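Local coordinates for GDSL-like protein (Roseburia intestinalis L1-82, PDB 6HH9) that probably removes acetyl groups from polysaccharides, as a carbohydrate esterase of the SGNH (GDSL-like) hydrolase family, at residues N34-G39 and D101-E106; S41-S46 and Y74-I79; S97-F102 and T130-P135. All coordinates share one frame; numbering follows the deposited sequence.

Contact 1 (N34-G39 and D101-E106); sequences NIAFLG and DFVIIE
Strands 34-39 and 102-106 run parallel, residue for residue from I35 opposite F102 to G39 opposite E106, with short-segment axes 4.6 Å apart and inclined by 16°; D101 lies just before the second. They belong to the central, mainly parallel sheet of the SGNH-hydrolase alpha/beta domain. Along the pair, the N-H of A36 and L38 reaches the carbonyls of F102 and I104, and A36 O and L38 O accept from I104 N and E106 N. At the start of the ladder N34 O takes two donors, D101 N and F102 N. The D101 carboxylate folds back, and its OD2 receives N34 N (2.9 Å) on the anti lone pair, while OD1 pairs with R26. An asparagine at D101 would probably leave the R26 guanidinium without its charged mate at the N-terminal end of the strand pair. On one face I35 CG2 lies 3.6 Å from F102 CD2, and the F102 ring also meets W63 edge-to-face. E106, on the same face, turns its carboxylate to T43 and N142. Between them on that face F37 and I104 lie side by side, pointing the same way, with I104 CD1 3.8 Å from F37 CE2.

Contact 2 (S41-S46 and Y74-I79); sequences SITQGS and YINAGI. With BMA (beta-D-mannopyranose), chain E; BMA (beta-D-mannopyranose), chain B.
N76 drives its amide against the C-terminal turn of the short helix 41-44, and ND2 donates to T43 O at 2.9 Å with an N-H...O angle of 160°. The acceptor lies close to the amide plane of N76, but the nitrogen stands above the carbonyl plane of T43. With CG anti to the backbone N (chi1 -173°), the amide is carried toward the helix, and three bonds fix its rotation: ND2 also donates to Y74 OH (3.0 Å, nearly straight), while OD1 accepts from G78 N at 3.0 Å in an Asx turn. Beside it the chain of G78 passes close against the helix. T43 CG2 rests 3.9 Å from G78 CA, and a CB on G78 would run into Q44 N. This corner is probably the catalytic site, as in SGNH (GDSL) hydrolases: S41, at the N-terminal end of the helix, is the likely nucleophile of a probable Ser-His-Asp catalytic triad with H193 and D190, and its OG makes a weak hydrogen bond to H193 NE2. In contrast to the close-set N76, T43 and G78, the contact thins out at S41, whose N comes no nearer to I79 O than 4.0 Å. The CB of S41 points away from 74-79 and lies 3.6 Å from O4 of the chain B mannose. The partly exposed Q44 is loosely held too, giving only its aliphatic part: CG lies 3.7 Å from G78 O, after which the chain bends at chi2 (-80°) and leads the amide away from 74-79. Past the helix, S46 OG comes within 3.6 Å of C1 of the chain B mannose.

Contact 3 (S97-F102 and T130-P135); sequences SKEPDF and TSKTKP
With chi1 at 65°, T133 holds OG1 between its own backbone N and carbonyl carbon, aimed at P100 O, and sets CG2 anti to the carbonyl carbon, against E99. The hydroxyl donates to P100 O across a modelled separation of 2.4 Å, too short to be read closely. CG2 meets E99 CB at 3.8 Å, so the two branches of one threonine serve a carbonyl oxygen and the aliphatic base of E99. E99 is extended beyond CG and reaches the solvent side of the pair, where OE1 forms a salt bridge with K132 NZ at 3.0 Å; as a hydrogen bond it is weak. The lysine gets there over a bend in its last torsion, chi4 -98°. K132 and T133 are the central residues of a type I beta turn from S131 to K134, closed by K134 N donating to S131 O. Deeper down P135 CB sits 3.4 Å from P100 O, and a water donates to both D101 OD1 and T133 O, joining the loops again. Both loops lead from a helix into a strand, 84-96 to 102-106 and 115-129 to 136-141; P100 also packs on L95 of helix 84-96 and on A36 of strand 33-39.

Overall arrangement
The three contacts lie in the alpha/beta domain of the SGNH-hydrolase fold. Contact 1 pairs strands 33-39 and 102-106 in the central sheet; its centre is about 10 Å from the centres of both other contacts, which are themselves about 18 Å apart. Contact 2 is nested along the chain inside the loop that contact 1 closes: helix 41-44 follows strand 33-39, and strand 72-76 is that strand's neighbour in the sheet. The hydrogen bond between E106 and T43 connects contacts 1 and 2. The first segment of contact 3 overlaps the second of contact 1 at D101 and F102, at the N-terminal ends of strands 102-106 and 136-141. The probable catalytic end thus lies at the C-terminal ends of the strands, with the helix-to-strand loops opposite.

Contact 1 (N34-G39 and D101-E106)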
ATOM      1  N   ASN A  34      -5.948  12.100 -14.465  1.00 46.96           N
ATOM      2  CA  ASN A  34      -5.917  10.730 -13.934  1.00 44.14           C
ATOM      3  C   ASN A  34      -5.920  10.785 -12.398  1.00 44.35           C
ATOM      4  O   ASN A  34      -4.945  11.236 -11.783  1.00 44.55           O
ATOM      5  CB  ASN A  34      -4.730   9.964 -14.513  1.00 41.06           C
ATOM      6  CG  ASN A  34      -4.850   9.742 -16.010  1.00 39.48           C
ATOM      7  OD1 ASN A  34      -5.946   9.675 -16.545  1.00 44.43           O
ATOM      8  ND2 ASN A  34      -3.734   9.600 -16.696  1.00 36.06           N
ATOM      9  N   ILE A  35      -7.043  10.360 -11.798  1.00 40.72           N
ATOM     10  CA  ILE A  35      -7.255  10.404 -10.341  1.00 38.76           C
ATOM     11  C   ILE A  35      -6.976   9.011  -9.754  1.00 38.66           C
ATOM     12  O   ILE A  35      -7.771   8.068  -9.963  1.00 35.50           O
ATOM     13  CB  ILE A  35      -8.680  10.891 -10.014  1.00 36.40           C
ATOM     14  CG1 ILE A  35      -9.029  12.207 -10.726  1.00 37.15           C
ATOM     15  CG2 ILE A  35      -8.879  10.993  -8.509  1.00 36.40           C
ATOM     16  CD1 ILE A  35      -8.023  13.331 -10.538  1.00 35.73           C
ATOM     17  N   ALA A  36      -5.863   8.900  -9.013  1.00 36.51           N
ATOM     18  CA  ALA A  36      -5.357   7.622  -8.525  1.00 36.73           C
ATOM     19  C   ALA A  36      -5.350   7.573  -6.992  1.00 36.98           C
ATOM     20  O   ALA A  36      -5.242   8.592  -6.294  1.00 37.58           O
ATOM     21  CB  ALA A  36      -3.980   7.353  -9.073  1.00 35.87           C
ATOM     22  N   PHE A  37      -5.444   6.339  -6.494  1.00 36.92           N
ATOM     23  CA  PHE A  37      -5.511   6.018  -5.101  1.00 34.91           C
ATOM     24  C   PHE A  37      -4.629   4.788  -4.880  1.00 34.03           C
ATOM     25  O   PHE A  37      -4.857   3.778  -5.537  1.00 33.21           O
ATOM     26  CB  PHE A  37      -6.961   5.734  -4.690  1.00 34.69           C
ATOM     27  CG  PHE A  37      -7.968   6.801  -5.044  1.00 34.40           C
ATOM     28  CD1 PHE A  37      -8.560   6.833  -6.295  1.00 36.56           C
ATOM     29  CD2 PHE A  37      -8.361   7.751  -4.115  1.00 37.03           C
ATOM     30  CE1 PHE A  37      -9.504   7.803  -6.617  1.00 37.39           C
ATOM     31  CE2 PHE A  37      -9.299   8.724  -4.439  1.00 35.05           C
ATOM     32  CZ  PHE A  37      -9.863   8.754  -5.691  1.00 35.41           C
ATOM     33  N   LEU A  38      -3.623   4.908  -3.999  1.00 31.11           N
ATOM     34  CA  LEU A  38      -2.744   3.781  -3.622  1.00 33.17           C
ATOM     35  C   LEU A  38      -2.829   3.549  -2.109  1.00 32.11           C
ATOM     36  O   LEU A  38      -2.545   4.429  -1.325  1.00 32.02           O
ATOM     37  CB  LEU A  38      -1.298   4.072  -4.037  1.00 32.82           C
ATOM     38  CG  LEU A  38      -0.331   2.901  -3.847  1.00 33.30           C
ATOM     39  CD1 LEU A  38      -0.544   1.838  -4.906  1.00 32.21           C
ATOM     40  CD2 LEU A  38       1.112   3.366  -3.863  1.00 33.75           C
ATOM     41  N   GLY A  39      -3.249   2.351  -1.707  1.00 34.19           N
ATOM     42  CA  GLY A  39      -3.586   2.094  -0.310  1.00 34.36           C
ATOM     43  C   GLY A  39      -3.956   0.645  -0.064  1.00 34.00           C
ATOM     44  O   GLY A  39      -3.759  -0.200  -0.932  1.00 30.72           O
ATOM     45  N   ASP A 101      -2.113  12.082 -12.075  1.00 36.26           N
ATOM     46  CA  ASP A 101      -1.991  13.538 -11.889  1.00 39.06           C
ATOM     47  C   ASP A 101      -2.329  13.920 -10.440  1.00 38.01           C
ATOM     48  O   ASP A 101      -1.766  14.887  -9.926  1.00 37.57           O
ATOM     49  CB  ASP A 101      -2.883  14.291 -12.883  1.00 39.49           C
ATOM     50  CG  ASP A 101      -2.520  13.990 -14.327  1.00 39.57           C
ATOM     51  OD1 ASP A 101      -1.406  14.390 -14.746  1.00 34.94           O
ATOM     52  OD2 ASP A 101      -3.332  13.321 -15.005  1.00 38.43           O
ATOM     53  N   PHE A 102      -3.267  13.179  -9.829  1.00 36.56           N
ATOM     54  CA  PHE A 102      -3.605  13.215  -8.410  1.00 36.78           C
ATOM     55  C   PHE A 102      -3.364  11.830  -7.799  1.00 39.23           C
ATOM     56  O   PHE A 102      -3.828  10.829  -8.350  1.00 40.60           O
ATOM     57  CB  PHE A 102      -5.070  13.610  -8.262  1.00 38.03           C
ATOM     58  CG  PHE A 102      -5.648  13.630  -6.866  1.00 39.78           C
ATOM     59  CD1 PHE A 102      -5.538  14.756  -6.065  1.00 38.52           C
ATOM     60  CD2 PHE A 102      -6.385  12.555  -6.387  1.00 38.35           C
ATOM     61  CE1 PHE A 102      -6.121  14.792  -4.806  1.00 40.27           C
ATOM     62  CE2 PHE A 102      -6.978  12.600  -5.133  1.00 38.88           C
ATOM     63  CZ  PHE A 102      -6.848  13.719  -4.344  1.00 39.01           C
ATOM     64  N   VAL A 103      -2.637  11.770  -6.674  1.00 38.39           N
ATOM     65  CA  VAL A 103      -2.372  10.486  -5.990  1.00 37.40           C
ATOM     66  C   VAL A 103      -2.616  10.643  -4.489  1.00 35.52           C
ATOM     67  O   VAL A 103      -1.901  11.367  -3.837  1.00 35.87           O
ATOM     68  CB  VAL A 103      -0.947   9.968  -6.236  1.00 35.24           C
ATOM     69  CG1 VAL A 103      -0.690   8.656  -5.505  1.00 35.71           C
ATOM     70  CG2 VAL A 103      -0.670   9.817  -7.709  1.00 35.49           C
ATOM     71  N   ILE A 104      -3.627   9.929  -3.985  1.00 34.32           N
ATOM     72  CA  ILE A 104      -3.832   9.709  -2.576  1.00 35.96           C
ATOM     73  C   ILE A 104      -3.044   8.461  -2.155  1.00 36.58           C
ATOM     74  O   ILE A 104      -3.107   7.442  -2.832  1.00 36.50           O
ATOM     75  CB  ILE A 104      -5.336   9.573  -2.280  1.00 37.42           C
ATOM     76  CG1 ILE A 104      -5.990  10.950  -2.161  1.00 36.77           C
ATOM     77  CG2 ILE A 104      -5.582   8.705  -1.046  1.00 37.98           C
ATOM     78  CD1 ILE A 104      -7.489  10.891  -1.951  1.00 38.22           C
ATOM     79  N   ILE A 105      -2.303   8.575  -1.040  1.00 40.01           N
ATOM     80  CA  ILE A 105      -1.582   7.464  -0.383  1.00 40.36           C
ATOM     81  C   ILE A 105      -2.250   7.180   0.970  1.00 38.48           C
ATOM     82  O   ILE A 105      -2.287   8.048   1.836  1.00 36.67           O
ATOM     83  CB  ILE A 105      -0.080   7.778  -0.198  1.00 41.40           C
ATOM     84  CG1 ILE A 105       0.649   7.946  -1.533  1.00 41.31           C
ATOM     85  CG2 ILE A 105       0.601   6.718   0.657  1.00 40.55           C
ATOM     86  CD1 ILE A 105       1.893   8.780  -1.435  1.00 41.12           C
ATOM     87  N   GLU A 106      -2.695   5.931   1.150  1.00 37.64           N
ATOM     88  CA  GLU A 106      -3.540   5.512   2.254  1.00 35.53           C
ATOM     89  C   GLU A 106      -3.006   4.196   2.817  1.00 34.01           C
ATOM     90  O   GLU A 106      -3.394   3.130   2.362  1.00 35.39           O
ATOM     91  CB  GLU A 106      -4.969   5.367   1.728  1.00 35.93           C
ATOM     92  CG  GLU A 106      -6.027   5.222   2.803  1.00 38.53           C
ATOM     93  CD  GLU A 106      -6.133   3.832   3.386  1.00 40.18           C
ATOM     94  OE1 GLU A 106      -5.874   3.680   4.619  1.00 39.22           O
ATOM     95  OE2 GLU A 106      -6.439   2.903   2.597  1.00 40.90           O
TER

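Contact 2 (S41-S46 and Y74-I79)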
ATOM      1  N   SER A  41      -6.986  -1.884   2.306  1.00 44.91           N
ATOM      2  CA  SER A  41      -8.324  -2.483   2.169  1.00 46.26           C
ATOM      3  C   SER A  41      -9.385  -1.390   1.998  1.00 42.16           C
ATOM      4  O   SER A  41     -10.341  -1.534   1.210  1.00 39.18           O
ATOM      5  CB  SER A  41      -8.619  -3.396   3.346  1.00 49.83           C
ATOM      6  OG  SER A  41      -7.700  -3.154   4.423  1.00 62.20           O
ATOM      7  N   ILE A  42      -9.201  -0.283   2.720  1.00 39.30           N
ATOM      8  CA  ILE A  42     -10.185   0.792   2.723  1.00 37.55           C
ATOM      9  C   ILE A  42     -10.201   1.471   1.345  1.00 38.47           C
ATOM     10  O   ILE A  42     -11.279   1.809   0.829  1.00 43.71           O
ATOM     11  CB  ILE A  42      -9.919   1.769   3.888  1.00 36.65           C
ATOM     12  CG1 ILE A  42     -10.057   1.055   5.236  1.00 34.93           C
ATOM     13  CG2 ILE A  42     -10.838   2.987   3.803  1.00 36.85           C
ATOM     14  CD1 ILE A  42      -9.671   1.880   6.431  1.00 35.94           C
ATOM     15  N   THR A  43      -9.010   1.649   0.760  1.00 35.11           N
ATOM     16  CA  THR A  43      -8.834   2.233  -0.553  1.00 36.20           C
ATOM     17  C   THR A  43      -9.498   1.335  -1.613  1.00 38.49           C
ATOM     18  O   THR A  43     -10.263   1.827  -2.452  1.00 40.97           O
ATOM     19  CB  THR A  43      -7.340   2.493  -0.826  1.00 36.93           C
ATOM     20  OG1 THR A  43      -6.831   3.456   0.107  1.00 32.86           O
ATOM     21  CG2 THR A  43      -7.069   2.964  -2.239  1.00 34.99           C
ATOM     22  N   GLN A  44      -9.204   0.028  -1.584  1.00 39.09           N
ATOM     23  CA  GLN A  44      -9.751  -0.919  -2.553  1.00 38.45           C
ATOM     24  C   GLN A  44     -11.287  -0.790  -2.570  1.00 40.74           C
ATOM     25  O   GLN A  44     -11.891  -0.805  -3.666  1.00 44.63           O
ATOM     26  CB  GLN A  44      -9.259  -2.336  -2.252  1.00 42.86           C
ATOM     27  CG  GLN A  44      -9.657  -3.389  -3.289  1.00 45.80           C
ATOM     28  CD  GLN A  44     -11.077  -3.899  -3.156  1.00 47.85           C
ATOM     29  OE1 GLN A  44     -11.683  -3.857  -2.080  1.00 50.58           O
ATOM     30  NE2 GLN A  44     -11.621  -4.396  -4.259  1.00 43.86           N
ATOM     31  N   GLY A  45     -11.914  -0.623  -1.391  1.00 40.16           N
ATOM     32  CA  GLY A  45     -13.389  -0.346  -1.276  1.00 40.90           C
ATOM     33  C   GLY A  45     -14.133  -1.107  -0.167  1.00 40.31           C
ATOM     34  O   GLY A  45     -15.338  -0.873   0.060  1.00 40.51           O
ATOM     35  N   SER A  46     -13.450  -2.031   0.519  1.00 39.45           N
ATOM     36  CA  SER A  46     -13.956  -2.639   1.740  1.00 36.54           C
ATOM     37  C   SER A  46     -14.333  -1.540   2.730  1.00 38.33           C
ATOM     38  O   SER A  46     -13.492  -0.708   3.060  1.00 44.23           O
ATOM     39  CB  SER A  46     -12.928  -3.569   2.316  1.00 36.40           C
ATOM     40  OG  SER A  46     -12.910  -4.801   1.608  1.00 38.29           O
ATOM     41  N   TYR A  74     -10.500   7.182 -13.332  1.00 41.17           N
ATOM     42  CA  TYR A  74     -10.418   6.571 -12.003  1.00 41.39           C
ATOM     43  C   TYR A  74      -9.400   5.421 -12.040  1.00 38.22           C
ATOM     44  O   TYR A  74      -9.520   4.504 -12.850  1.00 35.96           O
ATOM     45  CB  TYR A  74     -11.823   6.102 -11.609  1.00 41.87           C
ATOM     46  CG  TYR A  74     -11.993   5.372 -10.300  1.00 41.12           C
ATOM     47  CD1 TYR A  74     -11.724   5.990  -9.095  1.00 40.28           C
ATOM     48  CD2 TYR A  74     -12.506   4.085 -10.266  1.00 40.73           C
ATOM     49  CE1 TYR A  74     -11.924   5.336  -7.893  1.00 41.14           C
ATOM     50  CE2 TYR A  74     -12.725   3.420  -9.073  1.00 39.72           C
ATOM     51  CZ  TYR A  74     -12.442   4.052  -7.877  1.00 41.16           C
ATOM     52  OH  TYR A  74     -12.661   3.414  -6.688  1.00 39.30           O
ATOM     53  N   ILE A  75      -8.398   5.493 -11.155  1.00 38.51           N
ATOM     54  CA  ILE A  75      -7.357   4.463 -11.011  1.00 37.09           C
ATOM     55  C   ILE A  75      -7.285   4.058  -9.542  1.00 37.75           C
ATOM     56  O   ILE A  75      -6.669   4.760  -8.745  1.00 37.57           O
ATOM     57  CB  ILE A  75      -5.984   4.968 -11.480  1.00 37.68           C
ATOM     58  CG1 ILE A  75      -5.999   5.363 -12.957  1.00 39.11           C
ATOM     59  CG2 ILE A  75      -4.889   3.950 -11.192  1.00 37.85           C
ATOM     60  CD1 ILE A  75      -4.935   6.356 -13.302  1.00 37.63           C
ATOM     61  N   ASN A  76      -7.866   2.901  -9.228  1.00 38.61           N
ATOM     62  CA  ASN A  76      -7.915   2.377  -7.871  1.00 37.34           C
ATOM     63  C   ASN A  76      -6.889   1.250  -7.737  1.00 36.91           C
ATOM     64  O   ASN A  76      -7.189   0.101  -8.069  1.00 33.54           O
ATOM     65  CB  ASN A  76      -9.314   1.883  -7.498  1.00 35.00           C
ATOM     66  CG  ASN A  76      -9.386   1.496  -6.042  1.00 36.98           C
ATOM     67  OD1 ASN A  76      -8.494   0.799  -5.553  1.00 33.08           O
ATOM     68  ND2 ASN A  76     -10.424   1.953  -5.353  1.00 34.03           N
ATOM     69  N   ALA A  77      -5.720   1.597  -7.183  1.00 35.79           N
ATOM     70  CA  ALA A  77      -4.605   0.683  -6.982  1.00 37.88           C
ATOM     71  C   ALA A  77      -4.550   0.178  -5.533  1.00 38.85           C
ATOM     72  O   ALA A  77      -3.475  -0.119  -4.998  1.00 38.00           O
ATOM     73  CB  ALA A  77      -3.320   1.390  -7.340  1.00 40.30           C
ATOM     74  N   GLY A  78      -5.710   0.083  -4.883  1.00 40.32           N
ATOM     75  CA  GLY A  78      -5.784  -0.465  -3.539  1.00 38.23           C
ATOM     76  C   GLY A  78      -5.662  -1.979  -3.554  1.00 37.81           C
ATOM     77  O   GLY A  78      -6.211  -2.632  -4.426  1.00 38.26           O
ATOM     78  N   ILE A  79      -4.915  -2.527  -2.589  1.00 38.39           N
ATOM     79  CA  ILE A  79      -4.895  -3.964  -2.304  1.00 38.35           C
ATOM     80  C   ILE A  79      -5.035  -4.179  -0.788  1.00 36.05           C
ATOM     81  O   ILE A  79      -4.258  -3.641   0.016  1.00 34.75           O
ATOM     82  CB  ILE A  79      -3.619  -4.634  -2.854  1.00 39.62           C
ATOM     83  CG1 ILE A  79      -3.379  -4.282  -4.327  1.00 37.99           C
ATOM     84  CG2 ILE A  79      -3.689  -6.144  -2.626  1.00 37.80           C
ATOM     85  CD1 ILE A  79      -2.088  -4.831  -4.895  1.00 36.93           C
TER
HETATM   86  C1  BMA E   3      -8.560  -6.986   5.837  1.00 50.21           C
HETATM   87  C2  BMA E   3      -7.344  -6.035   5.931  1.00 49.13           C
HETATM   88  C3  BMA E   3      -6.402  -6.444   7.056  1.00 46.68           C
HETATM   89  C4  BMA E   3      -7.194  -6.697   8.348  1.00 47.13           C
HETATM   90  C5  BMA E   3      -8.440  -7.582   8.108  1.00 50.35           C
HETATM   91  C6  BMA E   3      -9.312  -7.746   9.353  1.00 51.52           C
HETATM   92  O2  BMA E   3      -7.704  -4.648   6.114  1.00 48.85           O
HETATM   93  O3  BMA E   3      -5.428  -5.399   7.203  1.00 42.79           O
HETATM   94  O4  BMA E   3      -6.370  -7.324   9.350  1.00 43.51           O
HETATM   95  O5  BMA E   3      -9.284  -7.084   7.068  1.00 49.03           O
HETATM   96  O6  BMA E   3     -10.238  -6.668   9.416  1.00 50.92           O
HETATM   97  C1  BMA B   2     -12.434  -8.258   2.476  1.00 55.56           C
HETATM   98  C2  BMA B   2     -12.605  -8.442   3.984  1.00 52.14           C
HETATM   99  C3  BMA B   2     -11.710  -7.440   4.719  1.00 52.52           C
HETATM  100  C4  BMA B   2     -10.259  -7.645   4.286  1.00 51.60           C
HETATM  101  C5  BMA B   2     -10.171  -7.597   2.766  1.00 54.58           C
HETATM  102  C6  BMA B   2      -8.767  -7.870   2.245  1.00 55.00           C
HETATM  103  O2  BMA B   2     -12.240  -9.783   4.336  1.00 46.06           O
HETATM  104  O3  BMA B   2     -11.872  -7.513   6.152  1.00 46.99           O
HETATM  105  O4  BMA B   2      -9.437  -6.580   4.775  1.00 50.73           O
HETATM  106  O5  BMA B   2     -11.070  -8.535   2.154  1.00 55.51           O
HETATM  107  O6  BMA B   2      -8.743  -7.397   0.898  1.00 55.08           O

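Contact 3 (S97-F102 and T130-P135)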
ATOM      1  N   SER A  97       2.654   3.776 -14.053  1.00 39.15           N
ATOM      2  CA  SER A  97       2.455   3.372 -15.431  1.00 39.31           C
ATOM      3  C   SER A  97       1.084   3.806 -15.971  1.00 39.86           C
ATOM      4  O   SER A  97       0.822   3.598 -17.138  1.00 40.19           O
ATOM      5  CB  SER A  97       2.605   1.892 -15.583  1.00 37.33           C
ATOM      6  OG  SER A  97       1.416   1.252 -15.167  1.00 36.96           O
ATOM      7  N   LYS A  98       0.209   4.382 -15.143  1.00 42.61           N
ATOM      8  CA  LYS A  98      -1.080   4.905 -15.636  1.00 42.97           C
ATOM      9  C   LYS A  98      -1.077   6.435 -15.567  1.00 41.80           C
ATOM     10  O   LYS A  98      -2.120   7.083 -15.654  1.00 42.39           O
ATOM     11  CB  LYS A  98      -2.206   4.245 -14.842  1.00 43.45           C
ATOM     12  CG  LYS A  98      -1.983   2.753 -14.649  1.00 46.15           C
ATOM     13  CD  LYS A  98      -3.234   1.931 -14.428  1.00 52.57           C
ATOM     14  CE  LYS A  98      -2.934   0.481 -14.086  1.00 51.82           C
ATOM     15  NZ  LYS A  98      -1.991  -0.137 -15.052  1.00 53.01           N
ATOM     16  N   GLU A  99       0.119   7.001 -15.401  1.00 41.70           N
ATOM     17  CA  GLU A  99       0.368   8.434 -15.511  1.00 43.02           C
ATOM     18  C   GLU A  99      -0.609   9.195 -14.621  1.00 40.45           C
ATOM     19  O   GLU A  99      -1.479   9.908 -15.099  1.00 40.96           O
ATOM     20  CB  GLU A  99       0.308   8.838 -16.982  1.00 45.26           C
ATOM     21  CG  GLU A  99       1.377   8.144 -17.819  1.00 50.82           C
ATOM     22  CD  GLU A  99       1.369   8.431 -19.314  1.00 54.38           C
ATOM     23  OE1 GLU A  99       2.327   8.012 -19.981  1.00 54.04           O
ATOM     24  OE2 GLU A  99       0.410   9.068 -19.808  1.00 58.53           O
ATOM     25  N   PRO A 100      -0.490   9.066 -13.287  1.00 41.32           N
ATOM     26  CA  PRO A 100      -1.388   9.768 -12.370  1.00 40.68           C
ATOM     27  C   PRO A 100      -1.072  11.266 -12.274  1.00 38.26           C
ATOM     28  O   PRO A 100       0.086  11.644 -12.388  1.00 38.73           O
ATOM     29  CB  PRO A 100      -1.093   9.096 -11.025  1.00 39.28           C
ATOM     30  CG  PRO A 100       0.358   8.678 -11.140  1.00 40.20           C
ATOM     31  CD  PRO A 100       0.529   8.264 -12.587  1.00 40.06           C
ATOM     32  N   ASP A 101      -2.113  12.082 -12.075  1.00 36.26           N
ATOM     33  CA  ASP A 101      -1.991  13.538 -11.889  1.00 39.06           C
ATOM     34  C   ASP A 101      -2.329  13.920 -10.440  1.00 38.01           C
ATOM     35  O   ASP A 101      -1.766  14.887  -9.926  1.00 37.57           O
ATOM     36  CB  ASP A 101      -2.883  14.291 -12.883  1.00 39.49           C
ATOM     37  CG  ASP A 101      -2.520  13.990 -14.327  1.00 39.57           C
ATOM     38  OD1 ASP A 101      -1.406  14.390 -14.746  1.00 34.94           O
ATOM     39  OD2 ASP A 101      -3.332  13.321 -15.005  1.00 38.43           O
ATOM     40  N   PHE A 102      -3.267  13.179  -9.829  1.00 36.56           N
ATOM     41  CA  PHE A 102      -3.605  13.215  -8.410  1.00 36.78           C
ATOM     42  C   PHE A 102      -3.364  11.830  -7.799  1.00 39.23           C
ATOM     43  O   PHE A 102      -3.828  10.829  -8.350  1.00 40.60           O
ATOM     44  CB  PHE A 102      -5.070  13.610  -8.262  1.00 38.03           C
ATOM     45  CG  PHE A 102      -5.648  13.630  -6.866  1.00 39.78           C
ATOM     46  CD1 PHE A 102      -5.538  14.756  -6.065  1.00 38.52           C
ATOM     47  CD2 PHE A 102      -6.385  12.555  -6.387  1.00 38.35           C
ATOM     48  CE1 PHE A 102      -6.121  14.792  -4.806  1.00 40.27           C
ATOM     49  CE2 PHE A 102      -6.978  12.600  -5.133  1.00 38.88           C
ATOM     50  CZ  PHE A 102      -6.848  13.719  -4.344  1.00 39.01           C
ATOM     51  N   THR A 130       8.475  12.281  -7.274  1.00 37.98           N
ATOM     52  CA  THR A 130       9.505  12.573  -8.298  1.00 38.64           C
ATOM     53  C   THR A 130       9.302  11.719  -9.567  1.00 38.87           C
ATOM     54  O   THR A 130      10.142  11.722 -10.443  1.00 37.22           O
ATOM     55  CB  THR A 130      10.925  12.395  -7.737  1.00 35.94           C
ATOM     56  OG1 THR A 130      11.226  11.010  -7.579  1.00 32.12           O
ATOM     57  CG2 THR A 130      11.128  13.089  -6.406  1.00 34.48           C
ATOM     58  N   SER A 131       8.176  10.999  -9.673  1.00 39.55           N
ATOM     59  CA  SER A 131       7.825  10.254 -10.886  1.00 39.35           C
ATOM     60  C   SER A 131       7.491  11.213 -12.054  1.00 42.16           C
ATOM     61  O   SER A 131       7.178  12.381 -11.856  1.00 41.00           O
ATOM     62  CB  SER A 131       6.695   9.287 -10.601  1.00 35.52           C
ATOM     63  OG  SER A 131       5.521   9.960 -10.182  1.00 34.56           O
ATOM     64  N   LYS A 132       7.503  10.660 -13.269  1.00 42.91           N
ATOM     65  CA  LYS A 132       7.418  11.379 -14.548  1.00 48.38           C
ATOM     66  C   LYS A 132       6.330  12.474 -14.541  1.00 47.82           C
ATOM     67  O   LYS A 132       6.564  13.574 -15.044  1.00 47.41           O
ATOM     68  CB  LYS A 132       7.217  10.349 -15.670  1.00 55.91           C
ATOM     69  CG  LYS A 132       6.715  10.886 -17.007  1.00 63.90           C
ATOM     70  CD  LYS A 132       6.319   9.812 -18.017  1.00 70.34           C
ATOM     71  CE  LYS A 132       5.567  10.356 -19.226  1.00 76.08           C
ATOM     72  NZ  LYS A 132       4.096  10.209 -19.108  1.00 81.96           N
ATOM     73  N   THR A 133       5.134  12.200 -14.011  1.00 45.53           N
ATOM     74  CA  THR A 133       4.014  13.155 -14.184  1.00 43.65           C
ATOM     75  C   THR A 133       3.943  14.141 -13.013  1.00 42.37           C
ATOM     76  O   THR A 133       3.042  14.975 -12.966  1.00 41.71           O
ATOM     77  CB  THR A 133       2.667  12.444 -14.379  1.00 44.61           C
ATOM     78  OG1 THR A 133       2.339  11.732 -13.185  1.00 43.62           O
ATOM     79  CG2 THR A 133       2.679  11.493 -15.556  1.00 43.26           C
ATOM     80  N   LYS A 134       4.880  14.044 -12.067  1.00 43.48           N
ATOM     81  CA  LYS A 134       4.956  14.985 -10.953  1.00 45.23           C
ATOM     82  C   LYS A 134       3.566  15.139 -10.348  1.00 42.33           C
ATOM     83  O   LYS A 134       3.034  16.244 -10.282  1.00 42.46           O
ATOM     84  CB  LYS A 134       5.506  16.337 -11.425  1.00 51.47           C
ATOM     85  CG  LYS A 134       6.851  16.279 -12.143  1.00 54.82           C
ATOM     86  CD  LYS A 134       7.953  15.717 -11.270  1.00 59.32           C
ATOM     87  CE  LYS A 134       9.286  15.619 -11.977  1.00 62.45           C
ATOM     88  NZ  LYS A 134      10.367  15.310 -11.015  1.00 61.03           N
ATOM     89  N   PRO A 135       2.922  14.032  -9.907  1.00 41.95           N
ATOM     90  CA  PRO A 135       1.533  14.088  -9.472  1.00 37.23           C
ATOM     91  C   PRO A 135       1.409  14.873  -8.164  1.00 37.96           C
ATOM     92  O   PRO A 135       2.364  14.898  -7.344  1.00 37.07           O
ATOM     93  CB  PRO A 135       1.182  12.616  -9.288  1.00 38.05           C
ATOM     94  CG  PRO A 135       2.482  11.997  -8.891  1.00 37.46           C
ATOM     95  CD  PRO A 135       3.482  12.677  -9.792  1.00 39.77           C
TER
HETATM   96  O   HOH W   1       0.633  15.536 -13.400  1.00 41.92           O